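Long-range contacts in aminopeptidase N (Francisella tularensis subsp. tularensis, PDB 5DLL), which removes N-terminal amino acids from peptides as a zinc-dependent M1-family aminopeptidase and probably helps degrade intracellular peptides left by protein breakdown: residues 26-31 and 141-146; 47-52 and 101-106; 74-79 and 96-101. All coordinates share one frame; numbering follows the deposited sequence.

Interaction 1: residues 26-31 and 141-146; sequences YLIDET and TYYLDR. With NA (sodium ion), chain R.
In the N-terminal beta domain of this M1 aminopeptidase, the loop that leads from strand 128-131 to strand 150-160 packs against the start of strand 26-36, and Y143 and L144 carry the loop's side of the contact. Y143 has CG anti to its backbone N (chi1 -153°), which lets the ring extend until its hydroxyl reaches the strand. There its hydroxyl meets T31 tip to tip: T31 OG1 lies in the ring plane at the edge and hydrogen-bonds Y143 OH at 3.0 Å, a pair in which either oxygen could donate. I28 closes over one face of the same ring. Its extended CG1-CD1 arm brings CD1 to 3.8 Å from the centroid of the Y143 ring, 22° off the normal, a CH-pi contact displaced toward the rim, with I28 CD1 to Y143 CE1 at 3.6 Å. The ring is thus held both by its face and by its phenol oxygen. L144 points at the strand one residue further on; its CD1 sits 3.3 Å from the carbonyl O of Y26 and also packs on I28 CG1 at 4.2 Å. Just after this, D145 centres an inverse gamma turn, closed by the bond from R146 N to L144 O at 2.7 Å. At the loop's other end T141 OG1 binds the sodium ion, with V44 and T106 completing the observed site. The whole contact is buried: A151 of strand 150-160 packs on I28, T31 and Y143, F137 meets the Y143 ring edge-to-face, and strand 42-52 pairs with strand 26-36.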
loop_
_atom_site.group_PDB
_atom_site.type_symbol
_atom_site.label_atom_id
_atom_site.label_comp_id
_atom_site.label_asym_id
_atom_site.label_seq_id
_atom_site.Cartn_x
_atom_site.Cartn_y
_atom_site.Cartn_z
ATOM N N TYR A 26 0.657 -31.659 16.539
ATOM C CA TYR A 26 0.658 -31.178 17.924
ATOM C C TYR A 26 0.385 -29.676 17.964
ATOM O O TYR A 26 0.723 -28.953 17.021
ATOM C CB TYR A 26 1.980 -31.536 18.619
ATOM C CG TYR A 26 2.022 -32.994 19.022
ATOM C CD1 TYR A 26 1.531 -33.405 20.258
ATOM C CD2 TYR A 26 2.511 -33.968 18.156
ATOM C CE1 TYR A 26 1.539 -34.740 20.627
ATOM C CE2 TYR A 26 2.522 -35.308 18.518
ATOM C CZ TYR A 26 2.033 -35.688 19.755
ATOM O OH TYR A 26 2.037 -37.010 20.133
ATOM N N LEU A 27 -0.247 -29.224 19.049
ATOM C CA LEU A 27 -0.653 -27.824 19.206
ATOM C C LEU A 27 -0.168 -27.229 20.523
ATOM O O LEU A 27 0.100 -27.950 21.480
ATOM C CB LEU A 27 -2.176 -27.697 19.125
ATOM C CG LEU A 27 -2.790 -27.817 17.727
ATOM C CD1 LEU A 27 -4.293 -28.045 17.829
ATOM C CD2 LEU A 27 -2.479 -26.588 16.878
ATOM N N ILE A 28 -0.079 -25.901 20.559
ATOM C CA ILE A 28 0.422 -25.173 21.721
ATOM C C ILE A 28 -0.686 -24.292 22.281
ATOM O O ILE A 28 -1.225 -23.434 21.581
ATOM C CB ILE A 28 1.656 -24.312 21.365
ATOM C CG1 ILE A 28 2.721 -25.192 20.693
ATOM C CG2 ILE A 28 2.204 -23.615 22.613
ATOM C CD1 ILE A 28 3.998 -24.473 20.309
ATOM N N ASP A 29 -1.021 -24.529 23.545
ATOM C CA ASP A 29 -2.042 -23.768 24.247
ATOM C C ASP A 29 -1.446 -22.504 24.856
ATOM O O ASP A 29 -2.026 -21.420 24.730
ATOM C CB ASP A 29 -2.682 -24.627 25.346
ATOM C CG ASP A 29 -3.599 -25.717 24.792
ATOM O OD1 ASP A 29 -3.928 -25.685 23.582
ATOM O OD2 ASP A 29 -4.005 -26.604 25.580
ATOM N N GLU A 30 -0.298 -22.653 25.520
ATOM C CA GLU A 30 0.374 -21.543 26.193
ATOM C C GLU A 30 1.877 -21.552 25.952
ATOM O O GLU A 30 2.481 -22.599 25.747
ATOM C CB GLU A 30 0.120 -21.582 27.701
ATOM C CG GLU A 30 -1.349 -21.640 28.079
ATOM C CD GLU A 30 -1.653 -20.911 29.369
ATOM O OE1 GLU A 30 -0.877 -21.055 30.332
ATOM O OE2 GLU A 30 -2.670 -20.186 29.414
ATOM N N THR A 31 2.470 -20.366 26.008
ATOM C CA THR A 31 3.898 -20.184 25.797
ATOM C C THR A 31 4.425 -19.207 26.847
ATOM O O THR A 31 4.004 -18.051 26.889
ATOM C CB THR A 31 4.157 -19.625 24.386
ATOM O OG1 THR A 31 3.610 -20.524 23.409
ATOM C CG2 THR A 31 5.650 -19.435 24.139
ATOM N N THR A 141 13.685 -19.070 19.783
ATOM C CA THR A 141 13.677 -20.343 20.502
ATOM C C THR A 141 12.956 -21.364 19.632
ATOM O O THR A 141 12.421 -21.010 18.578
ATOM C CB THR A 141 13.045 -20.219 21.916
ATOM O OG1 THR A 141 13.490 -21.295 22.767
ATOM C CG2 THR A 141 11.521 -20.195 21.849
ATOM N N TYR A 142 12.968 -22.623 20.063
ATOM C CA TYR A 142 12.380 -23.720 19.294
ATOM C C TYR A 142 10.863 -23.694 19.422
ATOM O O TYR A 142 10.332 -23.737 20.532
ATOM C CB TYR A 142 12.915 -25.078 19.765
ATOM C CG TYR A 142 14.324 -25.400 19.301
ATOM C CD1 TYR A 142 14.557 -25.927 18.036
ATOM C CD2 TYR A 142 15.421 -25.194 20.135
ATOM C CE1 TYR A 142 15.842 -26.229 17.609
ATOM C CE2 TYR A 142 16.709 -25.496 19.716
ATOM C CZ TYR A 142 16.915 -26.014 18.455
ATOM O OH TYR A 142 18.190 -26.318 18.032
ATOM N N TYR A 143 10.180 -23.636 18.284
ATOM C CA TYR A 143 8.729 -23.457 18.246
ATOM C C TYR A 143 8.111 -24.164 17.032
ATOM O O TYR A 143 8.829 -24.624 16.140
ATOM C CB TYR A 143 8.416 -21.959 18.183
ATOM C CG TYR A 143 7.077 -21.586 18.773
ATOM C CD1 TYR A 143 6.878 -21.607 20.152
ATOM C CD2 TYR A 143 6.009 -21.210 17.960
ATOM C CE1 TYR A 143 5.655 -21.271 20.703
ATOM C CE2 TYR A 143 4.781 -20.874 18.506
ATOM C CZ TYR A 143 4.614 -20.904 19.878
ATOM O OH TYR A 143 3.404 -20.576 20.439
ATOM N N LEU A 144 6.783 -24.263 17.010
ATOM C CA LEU A 144 6.056 -24.610 15.784
ATOM C C LEU A 144 5.768 -23.310 15.028
ATOM O O LEU A 144 4.679 -22.737 15.126
ATOM C CB LEU A 144 4.761 -25.361 16.095
ATOM C CG LEU A 144 4.926 -26.812 16.555
ATOM C CD1 LEU A 144 3.625 -27.320 17.159
ATOM C CD2 LEU A 144 5.382 -27.716 15.416
ATOM N N ASP A 145 6.768 -22.853 14.279
ATOM C CA ASP A 145 6.754 -21.529 13.675
ATOM C C ASP A 145 5.880 -21.506 12.413
ATOM O O ASP A 145 6.365 -21.372 11.282
ATOM C CB ASP A 145 8.192 -21.087 13.390
ATOM C CG ASP A 145 8.292 -19.646 12.943
ATOM O OD1 ASP A 145 7.248 -18.976 12.781
ATOM O OD2 ASP A 145 9.430 -19.184 12.745
ATOM N N ARG A 146 4.576 -21.627 12.641
ATOM C CA ARG A 146 3.574 -21.625 11.583
ATOM C C ARG A 146 2.325 -20.946 12.135
ATOM O O ARG A 146 2.027 -21.068 13.329
ATOM C CB ARG A 146 3.255 -23.052 11.118
ATOM C CG ARG A 146 2.850 -23.998 12.236
ATOM C CD ARG A 146 2.818 -25.441 11.769
ATOM N NE ARG A 146 1.688 -25.728 10.887
ATOM C CZ ARG A 146 1.473 -26.904 10.293
ATOM N NH1 ARG A 146 2.315 -27.918 10.469
ATOM N NH2 ARG A 146 0.415 -27.068 9.506
HETATM NA NA NA R . 14.207 -21.856 25.036
#

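Interaction 2: residues 47-52 and 101-106; sequences NLYIVA and KFVLQT. With NA (sodium ion), chain R.
Strands 47-52 and 101-106 run antiparallel, their axes 4.6 Å apart at closest approach and 159° between directions, with L48 facing L104 and I50 facing F102 as hydrogen-bonded pairs. This is a regular antiparallel ladder of the large mixed sheet in the M1 N-terminal domain, its side chains alternating between a buried and a more exposed face. Four backbone bonds tie the strands. L48 N to L104 O is almost straight at its hydrogen (176°), although the donor stands above the carbonyl plane; I50 N reaches F102 O at 2.9 Å nearly along the C=O axis. In the two return bonds, from L104 N to L48 O and from F102 N to I50 O, the donor lies in the carbonyl plane.

On the buried face, F102 holds CG in the crowded position between its N and carbonyl carbon (chi1 63°), so the ring lies alongside I50. I50 CB stands over one face, 4.1 Å from the centroid of the F102 ring in a CH-pi contact, and I50 CD1 touches F102 CE2 at 3.7 Å before bridging to L104 CB at 4.0 Å. On the other face the Y49 ring lies beside V103, CE1 of Y49 being 3.5 Å from CG2 of V103, and the amide of N47 runs alongside the extended Q105 chain, N47 ND2 3.7 Å from Q105 CG. At the C-terminal end of its segment T106 binds the sodium ion through both its carbonyl O and OG1. Strand 26-36 flanks 47-52, strand 70-76 flanks 101-106, and L62 of strand 62-65 covers I50, F102 and L104.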
loop_
_atom_site.group_PDB
_atom_site.type_symbol
_atom_site.label_atom_id
_atom_site.label_comp_id
_atom_site.label_asym_id
_atom_site.label_seq_id
_atom_site.Cartn_x
_atom_site.Cartn_y
_atom_site.Cartn_z
ATOM N N ASN A 47 8.727 -22.353 28.270
ATOM C CA ASN A 47 7.852 -23.444 28.674
ATOM C C ASN A 47 6.675 -23.538 27.723
ATOM O O ASN A 47 5.793 -22.683 27.735
ATOM C CB ASN A 47 7.342 -23.229 30.094
ATOM C CG ASN A 47 8.344 -23.646 31.141
ATOM O OD1 ASN A 47 8.069 -24.522 31.954
ATOM N ND2 ASN A 47 9.512 -23.017 31.133
ATOM N N LEU A 48 6.670 -24.584 26.906
ATOM C CA LEU A 48 5.638 -24.796 25.903
ATOM C C LEU A 48 4.669 -25.837 26.422
ATOM O O LEU A 48 5.065 -26.977 26.680
ATOM C CB LEU A 48 6.260 -25.289 24.589
ATOM C CG LEU A 48 6.829 -24.230 23.641
ATOM C CD1 LEU A 48 7.584 -23.141 24.385
ATOM C CD2 LEU A 48 7.718 -24.885 22.594
ATOM N N TYR A 49 3.406 -25.447 26.577
ATOM C CA TYR A 49 2.366 -26.365 27.041
ATOM C C TYR A 49 1.631 -26.916 25.834
ATOM O O TYR A 49 0.774 -26.261 25.255
ATOM C CB TYR A 49 1.443 -25.677 28.040
ATOM C CG TYR A 49 2.200 -25.261 29.281
ATOM C CD1 TYR A 49 2.372 -26.140 30.340
ATOM C CD2 TYR A 49 2.787 -24.007 29.374
ATOM C CE1 TYR A 49 3.084 -25.770 31.468
ATOM C CE2 TYR A 49 3.502 -23.634 30.495
ATOM C CZ TYR A 49 3.644 -24.517 31.538
ATOM O OH TYR A 49 4.352 -24.135 32.649
ATOM N N ILE A 50 2.001 -28.141 25.474
ATOM C CA ILE A 50 1.684 -28.732 24.184
ATOM C C ILE A 50 0.668 -29.860 24.342
ATOM O O ILE A 50 0.666 -30.576 25.347
ATOM C CB ILE A 50 2.975 -29.283 23.536
ATOM C CG1 ILE A 50 4.007 -28.159 23.365
ATOM C CG2 ILE A 50 2.683 -29.946 22.197
ATOM C CD1 ILE A 50 5.425 -28.654 23.183
ATOM N N VAL A 51 -0.184 -30.020 23.333
ATOM C CA VAL A 51 -1.200 -31.070 23.332
ATOM C C VAL A 51 -1.352 -31.690 21.937
ATOM O O VAL A 51 -1.220 -31.006 20.922
ATOM C CB VAL A 51 -2.556 -30.530 23.842
ATOM C CG1 VAL A 51 -3.188 -29.578 22.834
ATOM C CG2 VAL A 51 -3.498 -31.678 24.176
ATOM N N ALA A 52 -1.613 -32.994 21.907
ATOM C CA ALA A 52 -1.812 -33.725 20.659
ATOM C C ALA A 52 -3.039 -33.200 19.923
ATOM O O ALA A 52 -4.092 -33.019 20.534
ATOM C CB ALA A 52 -1.966 -35.211 20.948
ATOM N N LYS A 101 -0.319 -35.028 26.171
ATOM C CA LYS A 101 -0.350 -33.720 26.817
ATOM C C LYS A 101 0.889 -33.582 27.696
ATOM O O LYS A 101 1.141 -34.433 28.551
ATOM C CB LYS A 101 -1.624 -33.591 27.658
ATOM C CG LYS A 101 -2.117 -32.167 27.867
ATOM C CD LYS A 101 -3.532 -32.162 28.436
ATOM C CE LYS A 101 -4.125 -30.761 28.499
ATOM N NZ LYS A 101 -3.408 -29.875 29.459
ATOM N N PHE A 102 1.667 -32.522 27.476
ATOM C CA PHE A 102 2.931 -32.337 28.199
ATOM C C PHE A 102 3.452 -30.898 28.168
ATOM O O PHE A 102 3.004 -30.071 27.374
ATOM C CB PHE A 102 4.006 -33.280 27.639
ATOM C CG PHE A 102 4.364 -33.017 26.195
ATOM C CD1 PHE A 102 3.569 -33.505 25.165
ATOM C CD2 PHE A 102 5.506 -32.297 25.865
ATOM C CE1 PHE A 102 3.894 -33.272 23.839
ATOM C CE2 PHE A 102 5.840 -32.066 24.538
ATOM C CZ PHE A 102 5.030 -32.552 23.526
ATOM N N VAL A 103 4.410 -30.623 29.048
ATOM C CA VAL A 103 5.117 -29.347 29.069
ATOM C C VAL A 103 6.576 -29.584 28.665
ATOM O O VAL A 103 7.231 -30.499 29.172
ATOM C CB VAL A 103 5.011 -28.626 30.441
ATOM C CG1 VAL A 103 5.176 -29.587 31.609
ATOM C CG2 VAL A 103 6.019 -27.487 30.538
ATOM N N LEU A 104 7.068 -28.761 27.741
ATOM C CA LEU A 104 8.433 -28.861 27.256
ATOM C C LEU A 104 9.208 -27.584 27.560
ATOM O O LEU A 104 8.900 -26.529 27.013
ATOM C CB LEU A 104 8.426 -29.110 25.750
ATOM C CG LEU A 104 9.797 -29.237 25.084
ATOM C CD1 LEU A 104 10.567 -30.411 25.666
ATOM C CD2 LEU A 104 9.646 -29.379 23.578
ATOM N N GLN A 105 10.216 -27.687 28.422
ATOM C CA GLN A 105 11.084 -26.560 28.735
ATOM C C GLN A 105 12.384 -26.643 27.950
ATOM O O GLN A 105 13.050 -27.670 27.977
ATOM C CB GLN A 105 11.408 -26.526 30.228
ATOM C CG GLN A 105 12.296 -25.352 30.627
ATOM C CD GLN A 105 12.648 -25.346 32.096
ATOM O OE1 GLN A 105 11.901 -25.852 32.930
ATOM N NE2 GLN A 105 13.798 -24.770 32.422
ATOM N N THR A 106 12.744 -25.552 27.275
ATOM C CA THR A 106 14.042 -25.428 26.609
ATOM C C THR A 106 14.722 -24.131 27.029
ATOM O O THR A 106 14.114 -23.059 26.941
ATOM C CB THR A 106 13.922 -25.392 25.064
ATOM O OG1 THR A 106 13.382 -24.125 24.635
ATOM C CG2 THR A 106 13.063 -26.541 24.547
HETATM NA NA NA R . 14.207 -21.856 25.036
#

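Interaction 3: residues 74-79 and 96-101; sequences IKLNNK and NNVPEK
Strand 70-76 ends in a type I' turn from L76 to K79, and the loop 96-101 passes it without pairing, the nearest CA atoms, those of L76 and V98, standing 8.8 Å apart. Within the hairpin, L76 and K79 hold each other by two backbone bonds, L76 N to K79 O at 2.8 Å and K79 N to L76 O at 3.1 Å. N77 and N78 form the turn itself, both with positive phi (50° and 70°), the backbone shape that a type I' turn requires.

What touches the loop is mostly apolar. L76 projects toward it with CG anti to the backbone N (chi1 -164°) and spreads its two methyls over neighbouring residues: CD2 reaches P99 tip to tip, 4.0 Å from P99 CD and nearly as close to P99 CG, while CD1 of L76 lies 4.4 Å from V98 CG1. These are loose van der Waals contacts, and the area buried is small, 140 Å². N77 leans the same way. Its ND2 stays 4.2 Å from P99 CG, and the amide's firm partner is elsewhere, with OD1 accepting a hydrogen bond from V103 N. The side of the amide that faces the proline is therefore set by that bond, which holds N77 beside V103 of strand 101-110.

This is plain packing at the exposed end of the sheet. F102 of strand 101-110 lies against L76 and N77, L81, in the loop just after the hairpin's short return strand 79-80, packs on L76, and E100 bonds through its backbone to A52 at the end of strand 42-52.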
loop_
_atom_site.group_PDB
_atom_site.type_symbol
_atom_site.label_atom_id
_atom_site.label_comp_id
_atom_site.label_asym_id
_atom_site.label_seq_id
_atom_site.Cartn_x
_atom_site.Cartn_y
_atom_site.Cartn_z
ATOM N N ILE A 74 17.117 -29.082 27.941
ATOM C CA ILE A 74 15.821 -29.543 27.456
ATOM C C ILE A 74 15.225 -30.557 28.432
ATOM O O ILE A 74 15.878 -31.539 28.803
ATOM C CB ILE A 74 15.919 -30.139 26.033
ATOM C CG1 ILE A 74 14.546 -30.604 25.543
ATOM C CG2 ILE A 74 16.917 -31.292 25.976
ATOM C CD1 ILE A 74 14.514 -30.937 24.067
ATOM N N LYS A 75 13.988 -30.297 28.854
ATOM C CA LYS A 75 13.269 -31.174 29.774
ATOM C C LYS A 75 11.829 -31.339 29.310
ATOM O O LYS A 75 11.196 -30.372 28.897
ATOM C CB LYS A 75 13.278 -30.595 31.192
ATOM C CG LYS A 75 14.644 -30.135 31.671
ATOM C CD LYS A 75 14.666 -29.910 33.175
ATOM C CE LYS A 75 13.796 -28.736 33.588
ATOM N NZ LYS A 75 14.016 -28.381 35.018
ATOM N N LEU A 76 11.321 -32.567 29.380
ATOM C CA LEU A 76 9.927 -32.859 29.069
ATOM C C LEU A 76 9.242 -33.306 30.355
ATOM O O LEU A 76 9.739 -34.204 31.041
ATOM C CB LEU A 76 9.837 -33.948 27.997
ATOM C CG LEU A 76 8.494 -34.128 27.271
ATOM C CD1 LEU A 76 8.720 -34.600 25.843
ATOM C CD2 LEU A 76 7.573 -35.092 28.003
ATOM N N ASN A 77 8.110 -32.676 30.675
ATOM C CA ASN A 77 7.401 -32.897 31.942
ATOM C C ASN A 77 8.346 -32.784 33.143
ATOM O O ASN A 77 8.348 -33.629 34.049
ATOM C CB ASN A 77 6.645 -34.237 31.927
ATOM C CG ASN A 77 5.360 -34.182 31.107
ATOM O OD1 ASN A 77 4.787 -33.114 30.885
ATOM N ND2 ASN A 77 4.894 -35.345 30.667
ATOM N N ASN A 78 9.165 -31.733 33.110
ATOM C CA ASN A 78 10.093 -31.388 34.192
ATOM C C ASN A 78 11.288 -32.349 34.371
ATOM O O ASN A 78 12.144 -32.119 35.232
ATOM C CB ASN A 78 9.320 -31.227 35.513
ATOM C CG ASN A 78 9.864 -30.110 36.383
ATOM O OD1 ASN A 78 10.491 -29.168 35.895
ATOM N ND2 ASN A 78 9.609 -30.201 37.685
ATOM N N LYS A 79 11.356 -33.404 33.554
ATOM C CA LYS A 79 12.468 -34.355 33.581
ATOM C C LYS A 79 13.358 -34.162 32.347
ATOM O O LYS A 79 12.851 -33.957 31.244
ATOM C CB LYS A 79 11.932 -35.786 33.620
ATOM C CG LYS A 79 12.950 -36.806 34.101
ATOM C CD LYS A 79 12.565 -38.220 33.706
ATOM C CE LYS A 79 13.612 -39.211 34.185
ATOM N NZ LYS A 79 13.368 -40.579 33.656
ATOM N N ASN A 96 10.632 -38.107 19.316
ATOM C CA ASN A 96 9.693 -39.196 19.059
ATOM C C ASN A 96 8.932 -39.647 20.308
ATOM O O ASN A 96 9.365 -39.408 21.440
ATOM C CB ASN A 96 10.434 -40.386 18.456
ATOM C CG ASN A 96 11.037 -40.065 17.104
ATOM O OD1 ASN A 96 10.351 -39.580 16.205
ATOM N ND2 ASN A 96 12.325 -40.336 16.953
ATOM N N ASN A 97 7.789 -40.293 20.078
ATOM C CA ASN A 97 6.975 -40.898 21.140
ATOM C C ASN A 97 6.686 -39.960 22.308
ATOM O O ASN A 97 6.881 -40.325 23.470
ATOM C CB ASN A 97 7.641 -42.179 21.643
ATOM C CG ASN A 97 8.042 -43.103 20.515
ATOM O OD1 ASN A 97 9.166 -43.607 20.476
ATOM N ND2 ASN A 97 7.128 -43.315 19.575
ATOM N N VAL A 98 6.225 -38.754 21.985
ATOM C CA VAL A 98 5.832 -37.782 23.000
ATOM C C VAL A 98 4.420 -38.109 23.488
ATOM O O VAL A 98 3.664 -38.767 22.770
ATOM C CB VAL A 98 5.884 -36.327 22.475
ATOM C CG1 VAL A 98 7.259 -36.007 21.907
ATOM C CG2 VAL A 98 4.800 -36.065 21.434
ATOM N N PRO A 99 4.061 -37.659 24.707
ATOM C CA PRO A 99 2.715 -37.907 25.246
ATOM C C PRO A 99 1.595 -37.072 24.609
ATOM O O PRO A 99 1.860 -36.146 23.832
ATOM C CB PRO A 99 2.847 -37.546 26.738
ATOM C CG PRO A 99 4.306 -37.373 27.001
ATOM C CD PRO A 99 4.931 -36.998 25.696
ATOM N N GLU A 100 0.354 -37.401 24.967
ATOM C CA GLU A 100 -0.832 -36.694 24.474
ATOM C C GLU A 100 -0.903 -35.258 24.997
ATOM O O GLU A 100 -1.493 -34.385 24.358
ATOM C CB GLU A 100 -2.110 -37.437 24.890
ATOM C CG GLU A 100 -2.283 -38.822 24.277
ATOM C CD GLU A 100 -2.717 -38.780 22.823
ATOM O OE1 GLU A 100 -3.746 -38.142 22.524
ATOM O OE2 GLU A 100 -2.032 -39.396 21.978
ATOM N N LYS A 101 -0.319 -35.028 26.171
ATOM C CA LYS A 101 -0.350 -33.720 26.817
ATOM C C LYS A 101 0.889 -33.582 27.696
ATOM O O LYS A 101 1.141 -34.433 28.551
ATOM C CB LYS A 101 -1.624 -33.591 27.658
ATOM C CG LYS A 101 -2.117 -32.167 27.867
ATOM C CD LYS A 101 -3.532 -32.162 28.436
ATOM C CE LYS A 101 -4.125 -30.761 28.499
ATOM N NZ LYS A 101 -3.408 -29.875 29.459
#

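Overall arrangement
All three contacts lie in the N-terminal beta domain and reach one large mixed sheet, in which strands 150-160, 26-36, 42-52, 101-110 and 70-76 are successive neighbours. Their centres step outward across it: interactions 1 and 2 are 8 Å apart, 2 and 3 are 7 Å apart, and 1 and 3 are 14 Å apart. Along the chain they nest, interaction 3 inside the loop closed by interaction 2, and that inside interaction 1. K101 belongs to both 2 and 3, while L27 to V51 is a probable backbone bond linking 1 to 2. Sodium joins interactions 1 and 2 through T141 and T106, well away from the catalytic zinc site.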